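Long-range contact in solute carrier family 15 member 1 (Mus musculus, PDB 5A9D), which takes up small peptides together with protons in the intestine, here represented by its immunoglobulin-like extracellular domain: residues N3-M17 with F65-S79. Residues are numbered along the deposited sequence; the frame is centred on the assembly and turned at random.
Sequences NQVQIKVLNIGNNNM and FEQGHRHTLLVWNPS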
loop_
_atom_site.group_PDB
_atom_site.type_symbol
_atom_site.label_atom_id
_atom_site.label_comp_id
_atom_site.label_asym_id
_atom_site.label_seq_id
_atom_site.Cartn_x
_atom_site.Cartn_y
_atom_site.Cartn_z
ATOM N N ASN A 3 7.420 5.408 -16.288
ATOM C CA ASN A 3 6.645 6.627 -16.532
ATOM C C ASN A 3 5.147 6.263 -16.811
ATOM O O ASN A 3 4.294 7.170 -16.923
ATOM C CB ASN A 3 7.299 7.374 -17.735
ATOM C CG ASN A 3 6.562 8.543 -18.366
ATOM O OD1 ASN A 3 6.219 8.525 -19.562
ATOM N ND2 ASN A 3 6.400 9.623 -17.617
ATOM N N GLN A 4 4.832 4.945 -16.936
ATOM C CA GLN A 4 3.459 4.533 -17.264
ATOM C C GLN A 4 2.610 4.186 -16.021
ATOM O O GLN A 4 3.105 3.664 -15.015
ATOM C CB GLN A 4 3.395 3.425 -18.337
ATOM C CG GLN A 4 3.722 2.002 -17.866
ATOM C CD GLN A 4 3.597 0.934 -18.940
ATOM O OE1 GLN A 4 2.966 -0.122 -18.741
ATOM N NE2 GLN A 4 4.167 1.192 -20.118
ATOM N N VAL A 5 1.357 4.586 -16.082
ATOM C CA VAL A 5 0.371 4.396 -15.028
ATOM C C VAL A 5 -0.636 3.362 -15.559
ATOM O O VAL A 5 -1.098 3.485 -16.697
ATOM C CB VAL A 5 -0.284 5.768 -14.687
ATOM C CG1 VAL A 5 -1.583 5.604 -13.897
ATOM C CG2 VAL A 5 0.700 6.647 -13.907
ATOM N N GLN A 6 -0.888 2.293 -14.788
ATOM C CA GLN A 6 -1.861 1.279 -15.197
ATOM C C GLN A 6 -3.103 1.447 -14.337
ATOM O O GLN A 6 -3.006 1.594 -13.112
ATOM C CB GLN A 6 -1.295 -0.134 -15.106
ATOM C CG GLN A 6 -0.359 -0.520 -16.272
ATOM C CD GLN A 6 0.233 -1.913 -16.123
ATOM O OE1 GLN A 6 -0.339 -2.785 -15.485
ATOM N NE2 GLN A 6 1.412 -2.168 -16.682
ATOM N N ILE A 7 -4.274 1.517 -14.990
ATOM C CA ILE A 7 -5.558 1.711 -14.319
ATOM C C ILE A 7 -6.599 0.707 -14.824
ATOM O O ILE A 7 -6.860 0.616 -16.015
ATOM C CB ILE A 7 -6.094 3.172 -14.489
ATOM C CG1 ILE A 7 -5.023 4.224 -14.116
ATOM C CG2 ILE A 7 -7.411 3.384 -13.686
ATOM C CD1 ILE A 7 -5.293 5.690 -14.580
ATOM N N LYS A 8 -7.252 0.046 -13.880
ATOM C CA LYS A 8 -8.370 -0.873 -14.107
ATOM C C LYS A 8 -9.559 -0.179 -13.457
ATOM O O LYS A 8 -9.399 0.448 -12.419
ATOM C CB LYS A 8 -8.087 -2.220 -13.410
ATOM C CG LYS A 8 -9.231 -3.215 -13.362
ATOM C CD LYS A 8 -9.100 -3.950 -12.059
ATOM C CE LYS A 8 -8.939 -5.422 -12.223
ATOM N NZ LYS A 8 -8.416 -6.014 -10.978
ATOM N N VAL A 9 -10.729 -0.248 -14.067
ATOM C CA VAL A 9 -11.922 0.380 -13.473
ATOM C C VAL A 9 -12.843 -0.728 -12.981
ATOM O O VAL A 9 -13.063 -1.688 -13.701
ATOM C CB VAL A 9 -12.658 1.327 -14.449
ATOM C CG1 VAL A 9 -13.838 2.050 -13.751
ATOM C CG2 VAL A 9 -11.690 2.332 -15.072
ATOM N N LEU A 10 -13.362 -0.600 -11.750
ATOM C CA LEU A 10 -14.311 -1.549 -11.204
ATOM C C LEU A 10 -15.516 -0.750 -10.716
ATOM O O LEU A 10 -15.416 0.089 -9.815
ATOM C CB LEU A 10 -13.654 -2.428 -10.091
ATOM C CG LEU A 10 -14.562 -3.261 -9.152
ATOM C CD1 LEU A 10 -15.373 -4.315 -9.910
ATOM C CD2 LEU A 10 -13.744 -3.971 -8.072
ATOM N N ASN A 11 -16.642 -0.983 -11.365
ATOM C CA ASN A 11 -17.914 -0.364 -11.055
ATOM C C ASN A 11 -18.606 -1.198 -9.994
ATOM O O ASN A 11 -19.089 -2.294 -10.286
ATOM C CB ASN A 11 -18.763 -0.265 -12.323
ATOM C CG ASN A 11 -20.065 0.456 -12.107
ATOM O OD1 ASN A 11 -20.432 0.789 -10.992
ATOM N ND2 ASN A 11 -20.798 0.695 -13.168
ATOM N N ILE A 12 -18.669 -0.666 -8.767
ATOM C CA ILE A 12 -19.274 -1.319 -7.605
ATOM C C ILE A 12 -20.612 -0.672 -7.195
ATOM O O ILE A 12 -21.118 -0.957 -6.108
ATOM C CB ILE A 12 -18.276 -1.426 -6.419
ATOM C CG1 ILE A 12 -17.793 -0.039 -5.917
ATOM C CG2 ILE A 12 -17.108 -2.315 -6.791
ATOM C CD1 ILE A 12 -16.982 -0.090 -4.608
ATOM N N GLY A 13 -21.167 0.172 -8.069
ATOM C CA GLY A 13 -22.463 0.821 -7.849
ATOM C C GLY A 13 -23.593 0.002 -8.444
ATOM O O GLY A 13 -23.382 -1.154 -8.807
ATOM N N ASN A 14 -24.792 0.577 -8.564
ATOM C CA ASN A 14 -25.979 -0.114 -9.092
ATOM C C ASN A 14 -26.430 0.361 -10.506
ATOM O O ASN A 14 -27.548 0.078 -10.923
ATOM C CB ASN A 14 -27.145 -0.012 -8.089
ATOM C CG ASN A 14 -27.575 1.404 -7.781
ATOM O OD1 ASN A 14 -27.273 2.361 -8.518
ATOM N ND2 ASN A 14 -28.296 1.572 -6.672
ATOM N N ASN A 15 -25.569 1.095 -11.223
ATOM C CA ASN A 15 -25.931 1.575 -12.557
ATOM C C ASN A 15 -24.700 1.634 -13.491
ATOM O O ASN A 15 -23.572 1.381 -13.063
ATOM C CB ASN A 15 -26.667 2.954 -12.465
ATOM C CG ASN A 15 -25.823 4.155 -12.041
ATOM O OD1 ASN A 15 -24.647 4.060 -11.648
ATOM N ND2 ASN A 15 -26.426 5.331 -12.080
ATOM N N ASN A 16 -24.933 1.995 -14.762
ATOM C CA ASN A 16 -23.877 2.181 -15.743
ATOM C C ASN A 16 -23.070 3.422 -15.393
ATOM O O ASN A 16 -23.646 4.444 -15.079
ATOM C CB ASN A 16 -24.472 2.368 -17.140
ATOM C CG ASN A 16 -25.040 1.113 -17.757
ATOM O OD1 ASN A 16 -24.838 -0.012 -17.286
ATOM N ND2 ASN A 16 -25.801 1.295 -18.806
ATOM N N MET A 17 -21.737 3.327 -15.445
ATOM C CA MET A 17 -20.881 4.469 -15.178
ATOM C C MET A 17 -19.839 4.568 -16.239
ATOM O O MET A 17 -19.425 3.548 -16.793
ATOM C CB MET A 17 -20.242 4.380 -13.784
ATOM C CG MET A 17 -21.242 4.641 -12.694
ATOM S SD MET A 17 -20.469 4.683 -11.088
ATOM C CE MET A 17 -19.754 6.338 -11.156
ATOM N N PHE A 65 -2.161 9.223 -8.922
ATOM C CA PHE A 65 -1.666 8.070 -9.660
ATOM C C PHE A 65 -0.158 8.106 -9.672
ATOM O O PHE A 65 0.421 9.138 -9.979
ATOM C CB PHE A 65 -2.218 8.000 -11.071
ATOM C CG PHE A 65 -3.710 7.824 -11.122
ATOM C CD1 PHE A 65 -4.286 6.573 -10.948
ATOM C CD2 PHE A 65 -4.544 8.914 -11.348
ATOM C CE1 PHE A 65 -5.672 6.415 -10.993
ATOM C CE2 PHE A 65 -5.924 8.760 -11.377
ATOM C CZ PHE A 65 -6.483 7.511 -11.225
ATOM N N GLU A 66 0.481 7.007 -9.304
ATOM C CA GLU A 66 1.935 6.915 -9.289
ATOM C C GLU A 66 2.441 6.227 -10.538
ATOM O O GLU A 66 1.940 5.159 -10.911
ATOM C CB GLU A 66 2.433 6.159 -8.052
ATOM C CG GLU A 66 2.171 6.842 -6.733
ATOM C CD GLU A 66 3.036 6.289 -5.620
ATOM O OE1 GLU A 66 2.682 5.228 -5.054
ATOM O OE2 GLU A 66 4.128 6.865 -5.396
ATOM N N GLN A 67 3.464 6.795 -11.166
ATOM C CA GLN A 67 4.042 6.138 -12.346
ATOM C C GLN A 67 4.771 4.853 -11.926
ATOM O O GLN A 67 5.264 4.755 -10.798
ATOM C CB GLN A 67 4.940 7.079 -13.176
ATOM C CG GLN A 67 5.936 7.890 -12.353
ATOM C CD GLN A 67 6.384 9.110 -13.097
ATOM O OE1 GLN A 67 7.039 9.023 -14.133
ATOM N NE2 GLN A 67 6.087 10.280 -12.560
ATOM N N GLY A 68 4.716 3.852 -12.801
ATOM C CA GLY A 68 5.296 2.539 -12.556
ATOM C C GLY A 68 4.398 1.644 -11.727
ATOM O O GLY A 68 4.794 0.523 -11.381
ATOM N N HIS A 69 3.168 2.135 -11.400
ATOM C CA HIS A 69 2.216 1.404 -10.575
ATOM C C HIS A 69 0.883 1.128 -11.229
ATOM O O HIS A 69 0.456 1.868 -12.120
ATOM C CB HIS A 69 1.985 2.144 -9.245
ATOM C CG HIS A 69 3.207 2.204 -8.382
ATOM N ND1 HIS A 69 4.288 3.028 -8.707
ATOM C CD2 HIS A 69 3.480 1.560 -7.228
ATOM C CE1 HIS A 69 5.186 2.828 -7.756
ATOM N NE2 HIS A 69 4.738 1.963 -6.845
ATOM N N ARG A 70 0.219 0.064 -10.777
ATOM C CA ARG A 70 -1.133 -0.306 -11.161
ATOM C C ARG A 70 -2.079 0.247 -10.120
ATOM O O ARG A 70 -1.707 0.425 -8.965
ATOM C CB ARG A 70 -1.348 -1.816 -11.215
ATOM C CG ARG A 70 -0.700 -2.500 -12.360
ATOM C CD ARG A 70 -0.875 -3.970 -12.157
ATOM N NE ARG A 70 -0.349 -4.715 -13.289
ATOM C CZ ARG A 70 -0.237 -6.035 -13.322
ATOM N NH1 ARG A 70 -0.656 -6.772 -12.293
ATOM N NH2 ARG A 70 0.276 -6.634 -14.387
ATOM N N HIS A 71 -3.308 0.504 -10.540
ATOM C CA HIS A 71 -4.330 1.045 -9.678
ATOM C C HIS A 71 -5.669 0.465 -10.058
ATOM O O HIS A 71 -5.915 0.197 -11.233
ATOM C CB HIS A 71 -4.424 2.574 -9.855
ATOM C CG HIS A 71 -3.113 3.302 -9.741
ATOM N ND1 HIS A 71 -2.209 3.329 -10.803
ATOM C CD2 HIS A 71 -2.604 4.018 -8.710
ATOM C CE1 HIS A 71 -1.164 4.016 -10.362
ATOM N NE2 HIS A 71 -1.363 4.467 -9.118
ATOM N N THR A 72 -6.574 0.366 -9.080
ATOM C CA THR A 72 -7.961 0.019 -9.355
ATOM C C THR A 72 -8.748 1.273 -9.037
ATOM O O THR A 72 -8.728 1.730 -7.899
ATOM C CB THR A 72 -8.449 -1.184 -8.541
ATOM O OG1 THR A 72 -7.817 -2.323 -9.081
ATOM C CG2 THR A 72 -9.993 -1.397 -8.636
ATOM N N LEU A 73 -9.417 1.832 -10.047
ATOM C CA LEU A 73 -10.298 2.953 -9.864
ATOM C C LEU A 73 -11.685 2.380 -9.529
ATOM O O LEU A 73 -12.386 1.836 -10.406
ATOM C CB LEU A 73 -10.331 3.870 -11.108
ATOM C CG LEU A 73 -11.302 5.092 -11.048
ATOM C CD1 LEU A 73 -10.912 6.102 -9.937
ATOM C CD2 LEU A 73 -11.375 5.800 -12.399
ATOM N N LEU A 74 -12.062 2.451 -8.245
ATOM C CA LEU A 74 -13.380 1.983 -7.824
ATOM C C LEU A 74 -14.342 3.116 -8.126
ATOM O O LEU A 74 -14.013 4.254 -7.822
ATOM C CB LEU A 74 -13.435 1.675 -6.313
ATOM C CG LEU A 74 -12.629 0.499 -5.770
ATOM C CD1 LEU A 74 -12.760 0.445 -4.262
ATOM C CD2 LEU A 74 -13.132 -0.828 -6.337
ATOM N N VAL A 75 -15.482 2.826 -8.800
ATOM C CA VAL A 75 -16.510 3.836 -9.112
ATOM C C VAL A 75 -17.887 3.332 -8.628
ATOM O O VAL A 75 -18.158 2.122 -8.685
ATOM C CB VAL A 75 -16.533 4.311 -10.605
ATOM C CG1 VAL A 75 -15.208 4.975 -11.007
ATOM C CG2 VAL A 75 -16.867 3.165 -11.574
ATOM N N TRP A 76 -18.741 4.239 -8.148
ATOM C CA TRP A 76 -20.096 3.917 -7.690
ATOM C C TRP A 76 -20.999 5.145 -7.796
ATOM O O TRP A 76 -20.504 6.262 -7.950
ATOM C CB TRP A 76 -20.134 3.255 -6.287
ATOM C CG TRP A 76 -19.657 4.107 -5.146
ATOM C CD1 TRP A 76 -20.436 4.761 -4.238
ATOM C CD2 TRP A 76 -18.294 4.297 -4.717
ATOM N NE1 TRP A 76 -19.650 5.361 -3.285
ATOM C CE2 TRP A 76 -18.328 5.120 -3.573
ATOM C CE3 TRP A 76 -17.043 3.878 -5.217
ATOM C CZ2 TRP A 76 -17.168 5.560 -2.930
ATOM C CZ3 TRP A 76 -15.894 4.289 -4.571
ATOM C CH2 TRP A 76 -15.957 5.139 -3.450
ATOM N N ASN A 77 -22.304 4.927 -7.802
ATOM C CA ASN A 77 -23.308 5.984 -7.926
ATOM C C ASN A 77 -23.464 6.807 -6.623
ATOM O O ASN A 77 -23.448 6.202 -5.542
ATOM C CB ASN A 77 -24.644 5.370 -8.362
ATOM C CG ASN A 77 -25.261 4.435 -7.342
ATOM O OD1 ASN A 77 -24.753 3.338 -7.070
ATOM N ND2 ASN A 77 -26.377 4.856 -6.751
ATOM N N PRO A 78 -23.599 8.165 -6.656
ATOM C CA PRO A 78 -23.648 9.088 -7.806
ATOM C C PRO A 78 -22.300 9.769 -8.107
ATOM O O PRO A 78 -21.971 10.784 -7.494
ATOM C CB PRO A 78 -24.692 10.120 -7.354
ATOM C CG PRO A 78 -24.671 10.077 -5.815
ATOM C CD PRO A 78 -23.783 8.921 -5.403
ATOM N N SER A 79 -21.553 9.240 -9.081
ATOM C CA SER A 79 -20.232 9.729 -9.522
ATOM C C SER A 79 -19.182 9.774 -8.377
ATOM O O SER A 79 -18.449 10.757 -8.217
ATOM C CB SER A 79 -20.351 11.060 -10.262
ATOM O OG SER A 79 -21.130 10.891 -11.439
#
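His71 reaches across to the neighbouring strand and grips the carbonyl of Gln6 with its ring edge: ND1 donates to Gln6 O at 3.0 Å, the oxygen lying nearly in the imidazole plane, while the backbone N of His71 adds a weak bond to the same oxygen. On the far side of the ring NE2 accepts the backbone N of Glu66 at 3.1 Å, and one face is covered by Phe65, whose CD1 sits over its centre. With both nitrogens engaged, the imidazole is fixed in rotation and ties the turn before strand 69-76 to strand 4-11. A leucine in its place would probably leave the Glu66 amide without its acceptor and Gln6 O with only the weak backbone bond from this residue. Ile7, with CG1 anti to its carbonyl carbon (chi1 -51°), lays CD1 over a face of Phe65, 4.0 Å from the ring centroid, a CH-pi contact; Val5 CG1 packs against Phe65 CB. On the face bearing Gln6, Lys8 and Leu10, the side chains of Gln6 and Arg70 run side by side, and Arg70 NE donates to Gln6 OE1 at 2.9 Å, with the amide and guanidinium planes 38° apart. Farther along, Leu10 CD2 meets Leu74 CD2 at 3.6 Å. At the start of strand 17-21, Met17 brings CE to 3.8 Å from Val75 CB; past the strand ends, Asn77 OD1 accepts the backbone N of Asn14. Backbone hydrogen bonds join the parallel strands 4-11 and 69-76 as the central pair of a four-stranded mixed sheet, flanked by antiparallel strands 32-41 and 80-88. Ile50 of strand 49-52 packs on Met17, Leu73 and Val75, bringing the second sheet against the face bearing Ile7, Leu73 and Val75 in an immunoglobulin-like sandwich, while on the Gln6 face Arg70 NH1 bonds Pro186 O of the second subunit.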